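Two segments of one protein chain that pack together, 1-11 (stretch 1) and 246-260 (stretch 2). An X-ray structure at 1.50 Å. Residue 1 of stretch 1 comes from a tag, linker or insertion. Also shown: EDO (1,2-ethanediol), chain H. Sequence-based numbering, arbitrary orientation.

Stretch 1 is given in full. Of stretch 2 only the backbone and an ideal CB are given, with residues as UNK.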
# COMPACT_ATOMS: atom_id res chain seq x y z
N GLY A 1 -15.91 -1.70 24.17
CA GLY A 1 -14.50 -1.37 24.53
C GLY A 1 -13.58 -1.57 23.34
O GLY A 1 -14.03 -1.53 22.20
N MSE A 2 -12.30 -1.81 23.63
CA MSE A 2 -11.28 -1.99 22.59
C MSE A 2 -11.57 -3.13 21.63
O MSE A 2 -12.19 -4.15 22.00
CB MSE A 2 -9.92 -2.26 23.22
CG MSE A 2 -9.22 -1.05 23.76
SE MSE A 2 -7.30 -1.38 23.83
CE MSE A 2 -6.67 -0.13 22.48
N ILE A 3 -11.11 -2.99 20.38
CA ILE A 3 -11.13 -4.13 19.47
C ILE A 3 -10.17 -5.20 20.00
O ILE A 3 -8.99 -4.93 20.18
CB ILE A 3 -10.73 -3.76 18.01
CG1 ILE A 3 -11.76 -2.82 17.43
CG2 ILE A 3 -10.64 -5.04 17.15
CD1 ILE A 3 -11.38 -2.23 16.07
N GLN A 4 -10.67 -6.40 20.23
CA GLN A 4 -9.79 -7.50 20.66
C GLN A 4 -9.15 -8.16 19.45
O GLN A 4 -9.85 -8.58 18.51
CB GLN A 4 -10.60 -8.54 21.47
CG GLN A 4 -11.33 -7.94 22.68
CD GLN A 4 -10.36 -7.37 23.70
OE1 GLN A 4 -9.56 -8.10 24.29
NE2 GLN A 4 -10.42 -6.05 23.89
N VAL A 5 -7.83 -8.29 19.48
CA VAL A 5 -7.08 -8.95 18.38
C VAL A 5 -6.31 -10.19 18.87
O VAL A 5 -5.74 -10.15 19.98
CB VAL A 5 -6.09 -8.00 17.66
CG1 VAL A 5 -6.82 -6.83 17.01
CG2 VAL A 5 -5.04 -7.49 18.63
N PRO A 6 -6.25 -11.25 18.05
CA PRO A 6 -5.44 -12.42 18.38
C PRO A 6 -3.96 -12.13 18.37
O PRO A 6 -3.51 -11.08 17.88
CB PRO A 6 -5.80 -13.43 17.28
CG PRO A 6 -6.27 -12.63 16.15
CD PRO A 6 -6.93 -11.42 16.75
N ALA A 7 -3.19 -13.08 18.88
CA ALA A 7 -1.74 -12.98 18.88
C ALA A 7 -1.25 -12.89 17.44
O ALA A 7 -1.77 -13.56 16.53
CB ALA A 7 -1.12 -14.20 19.57
N SER A 8 -0.27 -12.02 17.24
CA SER A 8 0.39 -11.88 15.95
C SER A 8 -0.49 -11.26 14.86
O SER A 8 -0.12 -11.38 13.70
CB SER A 8 0.91 -13.23 15.46
OG SER A 8 1.77 -13.81 16.44
N PHE A 9 -1.58 -10.63 15.24
CA PHE A 9 -2.47 -9.96 14.27
C PHE A 9 -1.74 -8.76 13.62
O PHE A 9 -1.05 -8.00 14.34
CB PHE A 9 -3.70 -9.48 15.02
CG PHE A 9 -4.87 -9.14 14.11
CD1 PHE A 9 -5.64 -10.13 13.55
CD2 PHE A 9 -5.18 -7.81 13.82
CE1 PHE A 9 -6.75 -9.80 12.75
CE2 PHE A 9 -6.28 -7.50 13.03
CZ PHE A 9 -7.06 -8.47 12.50
N ASP A 10 -1.95 -8.58 12.32
CA ASP A 10 -1.25 -7.52 11.57
C ASP A 10 -2.18 -6.32 11.34
O ASP A 10 -3.05 -6.37 10.47
CB ASP A 10 -0.76 -8.10 10.25
CG ASP A 10 0.15 -7.17 9.52
OD1 ASP A 10 0.40 -6.04 10.00
OD2 ASP A 10 0.63 -7.58 8.44
N ILE A 11 -2.01 -5.28 12.14
CA ILE A 11 -2.71 -4.00 11.98
C ILE A 11 -1.91 -3.16 10.99
O ILE A 11 -0.82 -2.73 11.31
CB ILE A 11 -2.83 -3.22 13.32
CG1 ILE A 11 -3.65 -4.02 14.33
CG2 ILE A 11 -3.44 -1.86 13.11
CD1 ILE A 11 -3.52 -3.53 15.75
N UNK A 246 -14.54 0.38 9.54
CA UNK A 246 -15.46 0.44 10.67
C UNK A 246 -15.10 -0.63 11.67
O UNK A 246 -14.60 -1.69 11.29
CB UNK A 246 -16.91 0.28 10.21
N UNK A 247 -15.34 -0.35 12.96
CA UNK A 247 -15.06 -1.27 14.00
C UNK A 247 -15.83 -2.56 13.82
O UNK A 247 -15.30 -3.64 14.00
CB UNK A 247 -15.37 -0.64 15.36
N UNK A 248 -17.10 -2.46 13.47
CA UNK A 248 -17.94 -3.65 13.40
C UNK A 248 -17.43 -4.58 12.28
O UNK A 248 -17.45 -5.79 12.42
CB UNK A 248 -19.40 -3.26 13.16
N UNK A 249 -17.03 -4.01 11.14
CA UNK A 249 -16.53 -4.83 10.04
C UNK A 249 -15.24 -5.55 10.41
O UNK A 249 -15.02 -6.70 10.05
CB UNK A 249 -16.30 -3.96 8.80
N UNK A 250 -14.38 -4.84 11.15
CA UNK A 250 -13.11 -5.42 11.64
C UNK A 250 -13.41 -6.58 12.58
O UNK A 250 -12.83 -7.67 12.49
CB UNK A 250 -12.26 -4.37 12.35
N UNK A 251 -14.36 -6.34 13.48
CA UNK A 251 -14.75 -7.40 14.44
C UNK A 251 -15.34 -8.62 13.73
O UNK A 251 -15.00 -9.78 14.11
CB UNK A 251 -15.76 -6.86 15.45
N UNK A 252 -16.20 -8.43 12.74
CA UNK A 252 -16.73 -9.55 11.94
C UNK A 252 -15.59 -10.33 11.30
O UNK A 252 -15.50 -11.55 11.46
CB UNK A 252 -17.69 -9.04 10.86
N UNK A 253 -14.66 -9.63 10.68
CA UNK A 253 -13.55 -10.33 10.05
C UNK A 253 -12.63 -11.09 11.02
O UNK A 253 -12.16 -12.20 10.69
CB UNK A 253 -12.72 -9.32 9.26
N UNK A 254 -12.34 -10.49 12.16
CA UNK A 254 -11.55 -11.15 13.18
C UNK A 254 -12.26 -12.46 13.59
O UNK A 254 -11.62 -13.51 13.66
CB UNK A 254 -11.34 -10.23 14.38
N UNK A 255 -13.58 -12.41 13.73
CA UNK A 255 -14.34 -13.63 14.10
C UNK A 255 -14.31 -14.73 13.04
O UNK A 255 -14.50 -15.91 13.34
CB UNK A 255 -15.80 -13.26 14.38
N UNK A 256 -14.08 -14.38 11.78
CA UNK A 256 -13.97 -15.35 10.69
C UNK A 256 -12.57 -15.90 10.55
O UNK A 256 -12.32 -16.82 9.75
CB UNK A 256 -14.40 -14.71 9.37
N UNK A 257 -11.62 -15.32 11.28
CA UNK A 257 -10.27 -15.86 11.21
C UNK A 257 -9.19 -15.13 10.41
O UNK A 257 -8.11 -15.68 10.20
CB UNK A 257 -10.38 -17.27 10.64
N UNK A 258 -9.45 -13.88 9.98
CA UNK A 258 -8.39 -13.17 9.28
C UNK A 258 -7.17 -12.93 10.17
O UNK A 258 -7.23 -12.89 11.40
CB UNK A 258 -8.92 -11.84 8.75
N UNK A 259 -6.03 -12.73 9.48
CA UNK A 259 -4.73 -12.54 10.10
C UNK A 259 -4.25 -11.11 10.25
O UNK A 259 -3.22 -10.84 10.87
CB UNK A 259 -3.69 -13.31 9.29
N UNK A 260 -5.04 -10.19 9.71
CA UNK A 260 -4.70 -8.78 9.72
C UNK A 260 -5.80 -7.99 9.06
O UNK A 260 -6.70 -8.54 8.45
CB UNK A 260 -3.36 -8.53 9.02
C1 EDO H . -15.42 -1.26 3.36
O1 EDO H . -16.69 -1.91 3.60
C2 EDO H . -15.26 0.01 4.20
O2 EDO H . -15.18 -0.18 5.60

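Position 246 lies just before a helix, with CA-to-CB directed away from stretch 1, so a short capping side chain such as Ser, Thr, Asp or Asn would suit it. The residue is Thr-246; its OG1 accepts a weak bond from the backbone N of the residue at 249, at 3.3 Å.

At position 247 CA-to-CB points sideways, and the ideal CB is 4.4 Å from Ile-3 CD1. Farther along, the carbonyl of the tag residue Gly-1 offers an acceptor, so a long side chain with an apolar stem and a donor at its tip would serve, Lys or Arg, though a shorter apolar one could cover Ile-3. Lys-247 is fully extended, all four chi angles t. Its CG packs 3.9 Å from Ile-3 CG1, and NZ donates to Gly-1 O at 2.9 Å.

Positions 248 and 249 have nothing of stretch 1 near their CB atoms, and polar helix formers fit both. Glu-248 makes no contact with stretch 1. At 249 the nearby ethanediol hydroxyls favour a polar group; Glu-249 OE1 and OE2 accept from EDO O1 and O2 at 2.5 and 2.8 Å, and OE2 also accepts from Thr-246 OG1 at 2.6 Å.

Position 250 points toward stretch 1, its CB 4.4 Å from Ile-3 CD1. Ile, Val or Leu would continue this apolar patch. Ile-250 does so, with CG2 4.0 Å from Ile-3 CD1.

Position 251 points sideways with open space around its CB, while the backbone N of Gln-4 lies beyond as a donor. A long polar side chain could reach that region. Glu-251 turns its end closer: OE2 is 4.3 Å from Ile-3 CG1 and accepts at 2.8 Å from water 2, which in turn accepts from Gln-4 N at 3.0 Å, so the link is water-mediated.

Stretch 1 leaves 252 and 253 open to many helix-compatible side chains, polar or apolar. They hold Thr-252 and Leu-253.

Position 254 points toward a hollow lined by Ile-3, Gln-4 O, Val-5, Pro-6 and the Phe-9 ring. A medium-sized aliphatic residue is called for, Ile, Leu or Val. Ile-254 fills it: CD1 lies 3.7 Å from Ile-3 CG2, CG2 4.0 Å from Pro-6 CD, and CG1 3.7 Å from Phe-9 CZ.

Positions 255 and 256, beyond reach of stretch 1, are equally permissive and hold Ser-255 and Leu-256. Position 257 has a phi of 104°, where a CB would jam against the preceding carbonyl; Gly-257 closes the helix in a Schellman motif.

At 258 the ideal CB is 5.0 Å from Phe-9 CE1, suiting a small apolar residue. Val-258 CG2 packs 4.0 Å from that CE1.

Position 259 turns its CB away; stretch 1 does not restrict the choice, and many side chains would do. In Asp-259 the carbonyl O accepts from Asp-10 N at 3.0 Å.

At 260 an ideal CB would clash with Asp-10 O at 2.6 Å, so glycine is required. Gly-260 forms a parallel bridge with Asp-10, its CA 3.8 Å from the Phe-9 ring centroid, over the face.

Stretch 2 (246-260) TKEEIETLISLGVDG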
# COMPACT_ATOMS: atom_id res chain seq x y z
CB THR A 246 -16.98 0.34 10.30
OG1 THR A 246 -17.26 -0.97 9.80
CG2 THR A 246 -17.34 1.41 9.30
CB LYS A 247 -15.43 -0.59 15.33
CG LYS A 247 -15.33 -1.49 16.52
CD LYS A 247 -15.72 -0.74 17.82
CE LYS A 247 -15.45 -1.61 19.06
NZ LYS A 247 -16.06 -0.92 20.27
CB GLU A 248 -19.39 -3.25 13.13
CG GLU A 248 -20.05 -2.50 14.25
CD GLU A 248 -19.69 -1.00 14.29
OE1 GLU A 248 -19.04 -0.45 13.38
OE2 GLU A 248 -20.08 -0.37 15.30
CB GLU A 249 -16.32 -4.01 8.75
CG GLU A 249 -17.57 -3.53 8.07
CD GLU A 249 -17.19 -2.62 6.96
OE1 GLU A 249 -16.93 -3.14 5.81
OE2 GLU A 249 -17.13 -1.37 7.20
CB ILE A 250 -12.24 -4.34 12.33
CG1 ILE A 250 -11.68 -3.38 11.27
CG2 ILE A 250 -11.12 -4.97 13.14
CD1 ILE A 250 -11.07 -2.06 11.79
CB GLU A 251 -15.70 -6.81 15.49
CG GLU A 251 -14.95 -5.96 16.50
CD GLU A 251 -15.85 -5.20 17.48
OE1 GLU A 251 -17.02 -4.88 17.11
OE2 GLU A 251 -15.35 -4.92 18.59
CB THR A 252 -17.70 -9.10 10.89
OG1 THR A 252 -18.89 -8.60 11.56
CG2 THR A 252 -18.10 -10.26 9.91
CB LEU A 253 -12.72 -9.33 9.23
CG LEU A 253 -13.46 -8.80 8.02
CD1 LEU A 253 -12.79 -7.51 7.48
CD2 LEU A 253 -13.56 -9.91 6.94
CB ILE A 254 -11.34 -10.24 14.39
CG1 ILE A 254 -10.36 -9.09 14.01
CG2 ILE A 254 -10.80 -11.07 15.61
CD1 ILE A 254 -10.23 -8.01 15.03
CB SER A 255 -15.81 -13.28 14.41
OG SER A 255 -16.62 -13.06 13.24
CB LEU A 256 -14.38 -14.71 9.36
CG LEU A 256 -15.78 -14.13 9.29
CD1 LEU A 256 -16.05 -13.63 7.86
CD2 LEU A 256 -16.80 -15.21 9.72
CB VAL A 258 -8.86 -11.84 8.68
CG1 VAL A 258 -10.05 -12.07 7.71
CG2 VAL A 258 -9.17 -10.76 9.73
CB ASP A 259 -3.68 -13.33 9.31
CG ASP A 259 -4.05 -14.81 9.22
OD1 ASP A 259 -3.81 -15.49 10.23
OD2 ASP A 259 -4.62 -15.24 8.20
O HOH W 1 -15.46 -4.06 21.45
O HOH W 2 -13.63 -6.82 19.66
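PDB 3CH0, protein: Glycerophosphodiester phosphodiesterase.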